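PDB 7OL1: L-threonine 3-dehydrogenase, which probably oxidises the 3-hydroxyl of L-threonine with NAD+ as cofactor, as a short-chain member of the NAD-dependent epimerase/dehydratase family. Local coordinates for residues 187-192 / 257-262; 261-266 / 304-309. One frame throughout, in Å; residues are numbered along the deposited sequence.

Contact 1 of 2, residues 187-192 / 257-262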
loop_
_atom_site.group_PDB
_atom_site.type_symbol
_atom_site.label_atom_id
_atom_site.label_comp_id
_atom_site.label_asym_id
_atom_site.label_seq_id
_atom_site.Cartn_x
_atom_site.Cartn_y
_atom_site.Cartn_z
ATOM N N GLY A 187 3.277 -3.103 -15.108
ATOM C CA GLY A 187 1.888 -3.577 -14.999
ATOM C C GLY A 187 0.874 -2.600 -15.531
ATOM O O GLY A 187 1.220 -1.471 -15.817
ATOM N N VAL A 188 -0.375 -3.026 -15.597
ATOM C CA VAL A 188 -1.477 -2.173 -16.087
ATOM C C VAL A 188 -2.596 -2.271 -15.066
ATOM O O VAL A 188 -2.682 -3.295 -14.408
ATOM C CB VAL A 188 -1.937 -2.613 -17.482
ATOM C CG1 VAL A 188 -0.807 -2.494 -18.497
ATOM C CG2 VAL A 188 -2.518 -4.014 -17.458
ATOM N N ARG A 189 -3.373 -1.202 -14.934
ATOM C CA ARG A 189 -4.654 -1.193 -14.205
ATOM C C ARG A 189 -5.742 -1.529 -15.218
ATOM O O ARG A 189 -6.178 -0.653 -15.958
ATOM C CB ARG A 189 -4.882 0.150 -13.512
ATOM C CG ARG A 189 -3.672 0.689 -12.761
ATOM C CD ARG A 189 -4.096 1.832 -11.851
ATOM N NE ARG A 189 -3.004 2.313 -11.028
ATOM C CZ ARG A 189 -2.352 3.453 -11.185
ATOM N NH1 ARG A 189 -2.673 4.305 -12.150
ATOM N NH2 ARG A 189 -1.389 3.750 -10.331
ATOM N N PHE A 190 -6.141 -2.782 -15.261
ATOM C CA PHE A 190 -7.283 -3.233 -16.080
ATOM C C PHE A 190 -8.577 -2.645 -15.534
ATOM O O PHE A 190 -8.850 -2.620 -14.328
ATOM C CB PHE A 190 -7.380 -4.758 -16.134
ATOM C CG PHE A 190 -6.277 -5.402 -16.917
ATOM C CD1 PHE A 190 -6.169 -5.195 -18.276
ATOM C CD2 PHE A 190 -5.330 -6.191 -16.288
ATOM C CE1 PHE A 190 -5.139 -5.774 -18.999
ATOM C CE2 PHE A 190 -4.302 -6.771 -17.013
ATOM C CZ PHE A 190 -4.218 -6.574 -18.368
ATOM N N PRO A 191 -9.432 -2.201 -16.461
ATOM C CA PRO A 191 -10.831 -1.971 -16.158
ATOM C C PRO A 191 -11.609 -3.277 -16.246
ATOM O O PRO A 191 -10.996 -4.305 -16.401
ATOM C CB PRO A 191 -11.248 -1.081 -17.331
ATOM C CG PRO A 191 -10.430 -1.604 -18.496
ATOM C CD PRO A 191 -9.091 -1.925 -17.868
ATOM N N GLY A 192 -12.938 -3.177 -16.214
ATOM C CA GLY A 192 -13.842 -4.258 -16.637
ATOM C C GLY A 192 -13.365 -4.862 -17.941
ATOM O O GLY A 192 -13.152 -4.115 -18.907
ATOM N N ARG A 257 5.762 2.580 -14.083
ATOM C CA ARG A 257 5.993 1.125 -14.255
ATOM C C ARG A 257 4.790 0.388 -13.665
ATOM O O ARG A 257 4.093 -0.315 -14.442
ATOM C CB ARG A 257 7.342 0.733 -13.648
ATOM C CG ARG A 257 8.509 0.807 -14.629
ATOM C CD ARG A 257 9.889 0.507 -14.048
ATOM N NE ARG A 257 10.467 -0.562 -14.856
ATOM C CZ ARG A 257 11.439 -0.388 -15.712
ATOM N NH1 ARG A 257 11.986 0.804 -15.845
ATOM N NH2 ARG A 257 11.888 -1.395 -16.422
ATOM N N ASN A 258 4.500 0.560 -12.368
ATOM C CA ASN A 258 3.442 -0.251 -11.711
ATOM C C ASN A 258 2.438 0.701 -11.091
ATOM O O ASN A 258 2.747 1.288 -10.056
ATOM C CB ASN A 258 4.039 -1.232 -10.682
ATOM C CG ASN A 258 4.979 -2.264 -11.283
ATOM O OD1 ASN A 258 4.514 -3.286 -11.811
ATOM N ND2 ASN A 258 6.287 -2.015 -11.191
ATOM N N ALA A 259 1.270 0.894 -11.713
ATOM C CA ALA A 259 0.875 0.336 -12.997
ATOM C C ALA A 259 0.125 1.386 -13.830
ATOM O O ALA A 259 -0.541 2.273 -13.254
ATOM C CB ALA A 259 -0.043 -0.846 -12.782
ATOM N N PHE A 260 0.103 1.183 -15.142
ATOM C CA PHE A 260 -0.367 2.172 -16.138
ATOM C C PHE A 260 -1.870 2.063 -16.257
ATOM O O PHE A 260 -2.308 0.955 -16.507
ATOM C CB PHE A 260 0.223 1.888 -17.516
ATOM C CG PHE A 260 1.651 2.313 -17.710
ATOM C CD1 PHE A 260 1.947 3.587 -18.144
ATOM C CD2 PHE A 260 2.697 1.425 -17.560
ATOM C CE1 PHE A 260 3.259 3.984 -18.373
ATOM C CE2 PHE A 260 4.010 1.825 -17.777
ATOM C CZ PHE A 260 4.294 3.109 -18.167
ATOM N N ASN A 261 -2.602 3.171 -16.128
ATOM C CA ASN A 261 -4.016 3.249 -16.561
ATOM C C ASN A 261 -4.105 2.835 -18.027
ATOM O O ASN A 261 -3.277 3.319 -18.858
ATOM C CB ASN A 261 -4.586 4.653 -16.531
ATOM C CG ASN A 261 -4.744 5.226 -15.156
ATOM O OD1 ASN A 261 -4.735 4.495 -14.171
ATOM N ND2 ASN A 261 -4.904 6.540 -15.117
ATOM N N ILE A 262 -5.074 1.995 -18.350
ATOM C CA ILE A 262 -5.414 1.742 -19.766
ATOM C C ILE A 262 -6.921 1.676 -19.831
ATOM O O ILE A 262 -7.550 1.409 -18.805
ATOM C CB ILE A 262 -4.757 0.472 -20.322
ATOM C CG1 ILE A 262 -5.163 -0.774 -19.544
ATOM C CG2 ILE A 262 -3.257 0.597 -20.379
ATOM C CD1 ILE A 262 -4.784 -2.065 -20.270
#
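The flat guanidinium of Arg189 has the carbonyl oxygen of Ala259 over the centre of one face, with CZ 3.0 Å from Ala259 O, and the amide of Asn261 at its edge. That edge makes the hydrogen bond: Arg189 NH1 donates within the guanidinium plane to Asn261 OD1 at 2.9 Å, whereas the nitrogen stands well above the amide's own carbonyl plane, the two groups being turned 56° apart. An arginine chain extended from CG to NE carries the group back along the neighbouring strand to Ala259. NH1 also bonds to Gln153 O, and NH2 forms a salt bridge with Glu171. Arg158 of the second subunit packs on the Arg189 side chain.

The Phe190 ring has CG2 of Val188, two residues earlier, over one face, offset toward the rim, and is met obliquely by Ile262 CD1, 3.9 Å from Phe190 CE1. The same methyl reaches Val188 CB at 4.0 Å; CG1 of Ile262, set between the backbone N and the carbonyl carbon (chi1 59°), leads it toward strand 184-194. Gly187 O lies at the edge of the Phe260 ring, near its plane.

Backbone bonds set the pairing: Phe260 N to Gly187 O at 3.0 Å and Arg189 N to Phe260 O at 2.9 Å. Val188 beside Phe260 and Arg189 beside Asn261 are the parallel pairs by which strand 260-261 joins strand 184-194 in the Rossmann-type sheet of this family.

Contact 2 of 2, residues 261-266 / 304-309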
loop_
_atom_site.group_PDB
_atom_site.type_symbol
_atom_site.label_atom_id
_atom_site.label_comp_id
_atom_site.label_asym_id
_atom_site.label_seq_id
_atom_site.Cartn_x
_atom_site.Cartn_y
_atom_site.Cartn_z
ATOM N N ASN A 261 -2.602 3.171 -16.128
ATOM C CA ASN A 261 -4.016 3.249 -16.561
ATOM C C ASN A 261 -4.105 2.835 -18.027
ATOM O O ASN A 261 -3.277 3.319 -18.858
ATOM C CB ASN A 261 -4.586 4.653 -16.531
ATOM C CG ASN A 261 -4.744 5.226 -15.156
ATOM O OD1 ASN A 261 -4.735 4.495 -14.171
ATOM N ND2 ASN A 261 -4.904 6.540 -15.117
ATOM N N ILE A 262 -5.074 1.995 -18.350
ATOM C CA ILE A 262 -5.414 1.742 -19.766
ATOM C C ILE A 262 -6.921 1.676 -19.831
ATOM O O ILE A 262 -7.550 1.409 -18.805
ATOM C CB ILE A 262 -4.757 0.472 -20.322
ATOM C CG1 ILE A 262 -5.163 -0.774 -19.544
ATOM C CG2 ILE A 262 -3.257 0.597 -20.379
ATOM C CD1 ILE A 262 -4.784 -2.065 -20.270
ATOM N N THR A 263 -7.463 1.973 -20.997
ATOM C CA THR A 263 -8.918 1.896 -21.251
ATOM C C THR A 263 -9.143 2.037 -22.753
ATOM O O THR A 263 -8.191 2.477 -23.472
ATOM C CB THR A 263 -9.676 2.937 -20.433
ATOM O OG1 THR A 263 -11.062 2.608 -20.538
ATOM C CG2 THR A 263 -9.368 4.333 -20.919
ATOM N N ALA A 264 -10.321 1.586 -23.184
ATOM C CA ALA A 264 -10.772 1.561 -24.590
ATOM C C ALA A 264 -12.110 2.286 -24.721
ATOM O O ALA A 264 -12.424 2.706 -25.840
ATOM C CB ALA A 264 -10.905 0.128 -25.038
ATOM N N MET A 265 -12.863 2.391 -23.620
ATOM C CA MET A 265 -14.265 2.873 -23.614
ATOM C C MET A 265 -14.745 3.065 -22.163
ATOM O O MET A 265 -14.150 2.456 -21.274
ATOM C CB MET A 265 -15.193 1.934 -24.417
ATOM C CG MET A 265 -15.177 0.446 -24.055
ATOM S SD MET A 265 -15.876 -0.733 -25.324
ATOM C CE MET A 265 -14.535 -0.793 -26.503
ATOM N N SER A 266 -15.673 4.012 -21.954
ATOM C CA SER A 266 -16.615 4.129 -20.810
ATOM C C SER A 266 -18.039 3.999 -21.350
ATOM O O SER A 266 -18.287 4.505 -22.448
ATOM C CB SER A 266 -16.492 5.439 -20.075
ATOM O OG SER A 266 -15.134 5.789 -19.886
ATOM N N LEU A 304 -10.671 6.727 -17.215
ATOM C CA LEU A 304 -9.261 6.956 -16.806
ATOM C C LEU A 304 -8.539 7.608 -17.974
ATOM O O LEU A 304 -8.996 7.438 -19.146
ATOM C CB LEU A 304 -8.523 5.648 -16.469
ATOM C CG LEU A 304 -9.191 4.626 -15.544
ATOM C CD1 LEU A 304 -8.591 3.248 -15.785
ATOM C CD2 LEU A 304 -9.044 5.009 -14.079
ATOM N N ASP A 305 -7.380 8.188 -17.667
ATOM C CA ASP A 305 -6.491 8.826 -18.657
ATOM C C ASP A 305 -5.320 7.890 -18.980
ATOM O O ASP A 305 -4.332 7.887 -18.226
ATOM C CB ASP A 305 -6.076 10.215 -18.139
ATOM C CG ASP A 305 -5.202 11.005 -19.095
ATOM O OD1 ASP A 305 -5.086 10.576 -20.266
ATOM O OD2 ASP A 305 -4.607 12.003 -18.659
ATOM N N SER A 306 -5.370 7.260 -20.157
ATOM C CA SER A 306 -4.317 6.371 -20.723
ATOM C C SER A 306 -3.097 7.128 -21.264
ATOM O O SER A 306 -2.188 6.465 -21.850
ATOM C CB SER A 306 -4.878 5.479 -21.811
ATOM O OG SER A 306 -6.235 5.773 -22.129
ATOM N N SER A 307 -3.006 8.442 -21.098
ATOM C CA SER A 307 -1.950 9.235 -21.793
ATOM C C SER A 307 -0.567 8.669 -21.461
ATOM O O SER A 307 0.193 8.381 -22.412
ATOM C CB SER A 307 -1.987 10.717 -21.472
ATOM O OG SER A 307 -3.236 11.286 -21.796
ATOM N N SER A 308 -0.218 8.522 -20.178
ATOM C CA SER A 308 1.156 8.069 -19.822
ATOM C C SER A 308 1.428 6.783 -20.612
ATOM O O SER A 308 2.530 6.680 -21.227
ATOM C CB SER A 308 1.351 7.883 -18.353
ATOM O OG SER A 308 0.884 9.004 -17.625
ATOM N N ALA A 309 0.429 5.882 -20.656
ATOM C CA ALA A 309 0.521 4.572 -21.335
ATOM C C ALA A 309 0.841 4.840 -22.796
ATOM O O ALA A 309 1.883 4.303 -23.287
ATOM C CB ALA A 309 -0.750 3.772 -21.187
#
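The end of a parallel sheet strand meets a helix N-terminus here: strand 260-261 and the chain leaving it pack against the turn that starts helix 307-313. An Asx turn at Asp305 shapes this entry, and Ser306 holds the N-cap position, though its side chain makes no capping bond.

The carboxamide of Asn261 lies against the loop. Its ND2 gives a weak hydrogen bond to Asp305 O at 3.4 Å, a fairly straight one with 162° at the hydrogen, and another weak one to Pro152 O, while OD1 is engaged by Arg189. The amide side chain crosses that of Leu304 at about a right angle, Leu304 CB lying 4.0 Å from Asn261 ND2. Farther out, Leu304 CD1 touches Ile262 O at 3.7 Å.

Thr263 divides its two branches. With OG1 anti to the backbone nitrogen (chi1 -169°), the hydroxyl bonds to Asp232, whose OD2 also receives Leu304 N; the methyl CG2 rests 3.6 Å from Leu304 O and also touches Ser306 OG. On the helix, Ala309 CB sits 4.1 Å from Ile262 CG2.

In the Asx turn, Asp305 OD1 is met from above its carboxylate plane by Ser307 N at 3.1 Å.

Overall arrangement
The two contacts have centres about 8 Å apart and overlap at Asn261 and Ile262, where contact 1 ends and contact 2 begins. Along the chain, strand 184-194 comes first, then strands 260-261 and 265-266, and last helix 307-313. Strand 184-194 branches the sheet, pairing with both 232-235 and 260-261; strand 265-266 returns to it antiparallel to 232-235. Phe260, on the face of Val188, carries the packing onward: its CD1 lies 3.6 Å from Ala309 CA, and Trp313 meets the ring edge-to-face. Strand 260-261 thus lies between strand 184-194, its partner in the sheet, and helix 307-313, against which Phe260 packs, tying a late part of the chain to the Rossmann-type core.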